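Local coordinates for protein tryptophanyl-tRNA synthetase (Cryptosporidium parvum Iowa II, PDB 3HV0) that probably joins tryptophan to its cognate tRNA, using ATP, as a class I aminoacyl-tRNA synthetase, at residues A293-Q298 with M342-I347; D314-Y319 with S349-E354. One frame throughout, in Å; residues are numbered along the deposited sequence.

Contact 1: A293-Q298 with M342-I347; sequences AFSGGQ and MLSGEI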
loop_
_atom_site.group_PDB
_atom_site.type_symbol
_atom_site.label_atom_id
_atom_site.label_comp_id
_atom_site.label_asym_id
_atom_site.label_seq_id
_atom_site.Cartn_x
_atom_site.Cartn_y
_atom_site.Cartn_z
ATOM N N ALA A 293 -30.767 -26.341 2.670
ATOM C CA ALA A 293 -29.828 -27.414 2.310
ATOM C C ALA A 293 -30.407 -28.265 1.197
ATOM O O ALA A 293 -31.349 -29.013 1.421
ATOM C CB ALA A 293 -29.509 -28.281 3.518
ATOM N N PHE A 294 -29.835 -28.153 0.002
ATOM C CA PHE A 294 -30.339 -28.882 -1.162
ATOM C C PHE A 294 -30.248 -30.405 -0.963
ATOM O O PHE A 294 -29.167 -30.954 -0.740
ATOM C CB PHE A 294 -29.575 -28.469 -2.425
ATOM C CG PHE A 294 -30.208 -28.958 -3.702
ATOM C CD1 PHE A 294 -31.171 -28.195 -4.351
ATOM C CD2 PHE A 294 -29.835 -30.180 -4.259
ATOM C CE1 PHE A 294 -31.760 -28.639 -5.529
ATOM C CE2 PHE A 294 -30.419 -30.633 -5.434
ATOM C CZ PHE A 294 -31.385 -29.860 -6.072
ATOM N N SER A 295 -31.394 -31.074 -1.042
ATOM C CA SER A 295 -31.468 -32.522 -0.871
ATOM C C SER A 295 -31.245 -33.227 -2.204
ATOM O O SER A 295 -31.561 -32.686 -3.264
ATOM C CB SER A 295 -32.833 -32.927 -0.290
ATOM O OG SER A 295 -32.852 -34.292 0.106
ATOM N N GLY A 296 -30.690 -34.434 -2.133
ATOM C CA GLY A 296 -30.555 -35.312 -3.295
ATOM C C GLY A 296 -31.608 -36.413 -3.323
ATOM O O GLY A 296 -31.668 -37.199 -4.279
ATOM N N GLY A 297 -32.441 -36.472 -2.279
ATOM C CA GLY A 297 -33.511 -37.463 -2.178
ATOM C C GLY A 297 -34.686 -37.096 -3.055
ATOM O O GLY A 297 -34.801 -35.953 -3.497
ATOM N N GLN A 298 -35.555 -38.072 -3.306
ATOM C CA GLN A 298 -36.710 -37.878 -4.177
ATOM C C GLN A 298 -37.729 -36.977 -3.483
ATOM O O GLN A 298 -37.803 -36.948 -2.250
ATOM C CB GLN A 298 -37.333 -39.223 -4.543
ATOM N N MET A 342 -33.015 -44.827 4.400
ATOM C CA MET A 342 -32.863 -43.640 5.224
ATOM C C MET A 342 -33.461 -42.498 4.424
ATOM O O MET A 342 -33.129 -42.314 3.258
ATOM C CB MET A 342 -31.390 -43.379 5.528
ATOM C CG MET A 342 -31.127 -42.136 6.359
ATOM S SD MET A 342 -29.393 -41.978 6.817
ATOM C CE MET A 342 -29.163 -43.428 7.862
ATOM N N LEU A 343 -34.375 -41.758 5.033
ATOM C CA LEU A 343 -34.975 -40.616 4.360
ATOM C C LEU A 343 -34.058 -39.391 4.448
ATOM O O LEU A 343 -33.149 -39.325 5.286
ATOM C CB LEU A 343 -36.361 -40.301 4.940
ATOM C CG LEU A 343 -37.419 -41.393 4.714
ATOM C CD1 LEU A 343 -37.446 -42.394 5.869
ATOM C CD2 LEU A 343 -38.799 -40.787 4.501
ATOM N N SER A 344 -34.299 -38.435 3.556
ATOM C CA SER A 344 -33.661 -37.123 3.608
ATOM C C SER A 344 -33.795 -36.490 4.991
ATOM O O SER A 344 -32.875 -35.821 5.470
ATOM C CB SER A 344 -34.289 -36.203 2.560
ATOM O OG SER A 344 -34.058 -34.838 2.852
ATOM N N GLY A 345 -34.942 -36.698 5.626
ATOM C CA GLY A 345 -35.190 -36.194 6.966
ATOM C C GLY A 345 -34.170 -36.618 8.000
ATOM O O GLY A 345 -33.722 -35.787 8.780
ATOM N N GLU A 346 -33.787 -37.894 8.009
ATOM C CA GLU A 346 -32.845 -38.399 9.023
ATOM C C GLU A 346 -31.405 -37.925 8.766
ATOM O O GLU A 346 -30.694 -37.535 9.697
ATOM C CB GLU A 346 -32.882 -39.932 9.124
ATOM C CG GLU A 346 -32.459 -40.446 10.508
ATOM C CD GLU A 346 -32.036 -41.909 10.529
ATOM O OE1 GLU A 346 -32.436 -42.679 9.628
ATOM O OE2 GLU A 346 -31.303 -42.291 11.466
ATOM N N ILE A 347 -30.979 -37.951 7.506
ATOM C CA ILE A 347 -29.623 -37.519 7.165
ATOM C C ILE A 347 -29.417 -36.059 7.540
ATOM O O ILE A 347 -28.307 -35.666 7.907
ATOM C CB ILE A 347 -29.266 -37.732 5.660
ATOM C CG1 ILE A 347 -27.762 -37.523 5.425
ATOM C CG2 ILE A 347 -30.045 -36.783 4.771
ATOM C CD1 ILE A 347 -27.274 -37.969 4.053
#
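Ser295 and Ser344 meet hydroxyl to hydroxyl, their OG atoms 3.0 Å apart, in the one hydrogen bond between 293-298 and 342-347; either oxygen could be the donor. The approach is uneven. Ser295 OG lies nearly as close to Ser344 CB, at 3.4 Å, whereas Ser344 OG stays 3.9 Å from Ser295 CB, which means that Ser295 comes in alongside the CB-OG bond of Ser344. On the loop, Ser295 OG also accepts from Gly297 N at 3.3 Å, with a fairly straight N-H...O angle of 160°. This is an ST turn: the hydroxyl that reaches across the contact also folds its own backbone. With OG swung opposite the backbone N of Ser295 (chi1 -170°), it sits on the carbonyl side of the residue, where the amide of Gly297 can find it. In the helical region after the Rossmann-type fold, consistent with the C-terminal helical domain of this family, the contact illustrates how a loop, here part of the long connection from helix 282-292 to helix 315-323, can be tied to the start of another helix through few atoms. Ser344 is the first residue of helix 344-367, directly after Leu343 at the N-cap. Farther out, weak hydrogen bonds join Ser295 OG to Tyr337 OH and Asp314 OD1, while Gly296 N donates to Asp314 OD1.

Contact 2: D314-Y319 with S349-E354; sequences DVSWQY and SILVQE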
loop_
_atom_site.group_PDB
_atom_site.type_symbol
_atom_site.label_atom_id
_atom_site.label_comp_id
_atom_site.label_asym_id
_atom_site.label_seq_id
_atom_site.Cartn_x
_atom_site.Cartn_y
_atom_site.Cartn_z
ATOM N N ASP A 314 -26.595 -34.084 -2.882
ATOM C CA ASP A 314 -27.081 -33.881 -1.511
ATOM C C ASP A 314 -26.075 -33.099 -0.650
ATOM O O ASP A 314 -24.980 -33.585 -0.339
ATOM C CB ASP A 314 -27.444 -35.206 -0.839
ATOM C CG ASP A 314 -28.180 -35.001 0.480
ATOM O OD1 ASP A 314 -29.433 -34.931 0.487
ATOM O OD2 ASP A 314 -27.502 -34.891 1.519
ATOM N N VAL A 315 -26.473 -31.889 -0.267
ATOM C CA VAL A 315 -25.612 -30.963 0.454
ATOM C C VAL A 315 -25.335 -31.463 1.859
ATOM O O VAL A 315 -24.259 -31.240 2.405
ATOM C CB VAL A 315 -26.239 -29.545 0.533
ATOM C CG1 VAL A 315 -25.376 -28.604 1.404
ATOM C CG2 VAL A 315 -26.445 -28.960 -0.882
ATOM N N SER A 316 -26.309 -32.138 2.453
ATOM C CA SER A 316 -26.139 -32.681 3.798
ATOM C C SER A 316 -25.112 -33.821 3.820
ATOM O O SER A 316 -24.294 -33.894 4.726
ATOM C CB SER A 316 -27.484 -33.128 4.385
ATOM O OG SER A 316 -28.361 -32.019 4.568
ATOM N N TRP A 317 -25.136 -34.693 2.818
ATOM C CA TRP A 317 -24.145 -35.779 2.739
ATOM C C TRP A 317 -22.715 -35.242 2.620
ATOM O O TRP A 317 -21.804 -35.677 3.334
ATOM C CB TRP A 317 -24.456 -36.702 1.566
ATOM C CG TRP A 317 -23.332 -37.633 1.227
ATOM C CD1 TRP A 317 -22.568 -37.605 0.099
ATOM C CD2 TRP A 317 -22.823 -38.710 2.030
ATOM N NE1 TRP A 317 -21.621 -38.599 0.139
ATOM C CE2 TRP A 317 -21.753 -39.292 1.315
ATOM C CE3 TRP A 317 -23.166 -39.239 3.277
ATOM C CZ2 TRP A 317 -21.024 -40.382 1.808
ATOM C CZ3 TRP A 317 -22.439 -40.318 3.764
ATOM C CH2 TRP A 317 -21.383 -40.876 3.030
ATOM N N GLN A 318 -22.539 -34.290 1.711
ATOM C CA GLN A 318 -21.255 -33.637 1.490
ATOM C C GLN A 318 -20.742 -32.885 2.732
ATOM O O GLN A 318 -19.543 -32.786 2.927
ATOM C CB GLN A 318 -21.341 -32.678 0.294
ATOM N N TYR A 319 -21.641 -32.368 3.570
ATOM C CA TYR A 319 -21.236 -31.740 4.840
ATOM C C TYR A 319 -20.693 -32.749 5.850
ATOM O O TYR A 319 -19.697 -32.490 6.518
ATOM C CB TYR A 319 -22.408 -31.012 5.493
ATOM C CG TYR A 319 -22.475 -29.544 5.199
ATOM C CD1 TYR A 319 -22.747 -29.088 3.923
ATOM C CD2 TYR A 319 -22.279 -28.611 6.203
ATOM C CE1 TYR A 319 -22.820 -27.747 3.646
ATOM C CE2 TYR A 319 -22.354 -27.263 5.943
ATOM C CZ TYR A 319 -22.632 -26.833 4.659
ATOM O OH TYR A 319 -22.707 -25.479 4.389
ATOM N N SER A 349 -30.905 -34.549 10.044
ATOM C CA SER A 349 -30.870 -34.475 11.506
ATOM C C SER A 349 -29.496 -34.886 12.032
ATOM O O SER A 349 -28.940 -34.220 12.903
ATOM C CB SER A 349 -31.971 -35.332 12.131
ATOM O OG SER A 349 -31.752 -35.502 13.520
ATOM N N ILE A 350 -28.943 -35.966 11.490
ATOM C CA ILE A 350 -27.601 -36.414 11.879
ATOM C C ILE A 350 -26.565 -35.289 11.712
ATOM O O ILE A 350 -25.729 -35.063 12.588
ATOM C CB ILE A 350 -27.155 -37.649 11.062
ATOM C CG1 ILE A 350 -28.047 -38.852 11.381
ATOM C CG2 ILE A 350 -25.712 -37.989 11.374
ATOM C CD1 ILE A 350 -27.869 -40.033 10.447
ATOM N N LEU A 351 -26.637 -34.596 10.577
ATOM C CA LEU A 351 -25.784 -33.429 10.284
ATOM C C LEU A 351 -25.986 -32.274 11.264
ATOM O O LEU A 351 -25.016 -31.663 11.712
ATOM C CB LEU A 351 -26.056 -32.928 8.865
ATOM C CG LEU A 351 -25.437 -31.596 8.472
ATOM C CD1 LEU A 351 -23.924 -31.638 8.617
ATOM C CD2 LEU A 351 -25.831 -31.256 7.064
ATOM N N VAL A 352 -27.246 -31.969 11.573
ATOM C CA VAL A 352 -27.594 -30.927 12.551
ATOM C C VAL A 352 -26.909 -31.171 13.895
ATOM O O VAL A 352 -26.307 -30.248 14.458
ATOM C CB VAL A 352 -29.140 -30.820 12.773
ATOM C CG1 VAL A 352 -29.473 -29.989 14.029
ATOM C CG2 VAL A 352 -29.826 -30.227 11.535
ATOM N N GLN A 353 -26.978 -32.406 14.394
ATOM C CA GLN A 353 -26.392 -32.709 15.692
ATOM C C GLN A 353 -24.871 -32.723 15.651
ATOM O O GLN A 353 -24.231 -32.364 16.638
ATOM C CB GLN A 353 -26.962 -34.001 16.290
ATOM C CG GLN A 353 -26.174 -35.288 16.071
ATOM C CD GLN A 353 -26.582 -36.371 17.066
ATOM O OE1 GLN A 353 -25.740 -36.917 17.781
ATOM N NE2 GLN A 353 -27.888 -36.659 17.140
ATOM N N GLU A 354 -24.298 -33.121 14.514
ATOM C CA GLU A 354 -22.848 -32.976 14.281
ATOM C C GLU A 354 -22.421 -31.509 14.252
ATOM O O GLU A 354 -21.433 -31.130 14.887
ATOM C CB GLU A 354 -22.433 -33.652 12.973
ATOM C CG GLU A 354 -22.347 -35.173 13.057
ATOM C CD GLU A 354 -21.151 -35.683 13.867
ATOM O OE1 GLU A 354 -20.048 -35.113 13.764
ATOM O OE2 GLU A 354 -21.308 -36.680 14.594
#
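Leu351 reaches from helix 344-367 to helix 315-323, directing its CB at the turn that holds Ser316 and Tyr319. Beyond CB, the chain bends so that CG stands opposite the backbone N (chi1 170°); CG remains 4.3 Å from Tyr319 CB and leaves the closer touching to its two methyls. CD1 meets Tyr319 at the root of its side chain, 3.5 Å from CB. CD2 settles against Ser316, 3.6 Å from its CA and 3.6 Å from its OG, and it also approaches the Tyr319 ring obliquely. The branched tip thus straddles two residues one helical turn apart, and the CA atoms of Ser316 and Leu351 come within 6.5 Å, a close approach consistent with the small serine side chain. Tyr319 begins by pointing at the partner helix, but its ring then leads away to Leu257. Ile289 of helix 282-292 touches both Ser316 and Leu351, bringing a third helix to this packing within the helical region that follows the Rossmann-type fold. The receiving helix is fixed at its start by Asp314, its N-cap, whose OD2 accepts from Trp317 N at 2.7 Å, almost along its C-O axis. Between the two segments, methyls meet aliphatic carbons, a hydroxyl and, obliquely, a ring, which implies that the fit here probably rests on shape and burial rather than on directed polar bonds.

How the contacts relate
Both contacts bear on helix 344-367, contact 1 at its first turn, at the surface, and contact 2 farther along, where Leu351 is buried against helix 315-323; their centres are 9 Å apart. Their chemistry changes accordingly: a hydroxyl pair at the surface gives way to leucine packing inside. The loop 293-298 and the start of helix 315-323 join directly, since Phe294 O lies 2.9 Å from Val315 N in a probable backbone hydrogen bond. The N-cap residue of the helix in contact 2, Asp314, also binds the loop of contact 1. Near the boundary, Ile347 of contact 1 packs on Trp317 of contact 2, CD1 to CB at 4.0 Å.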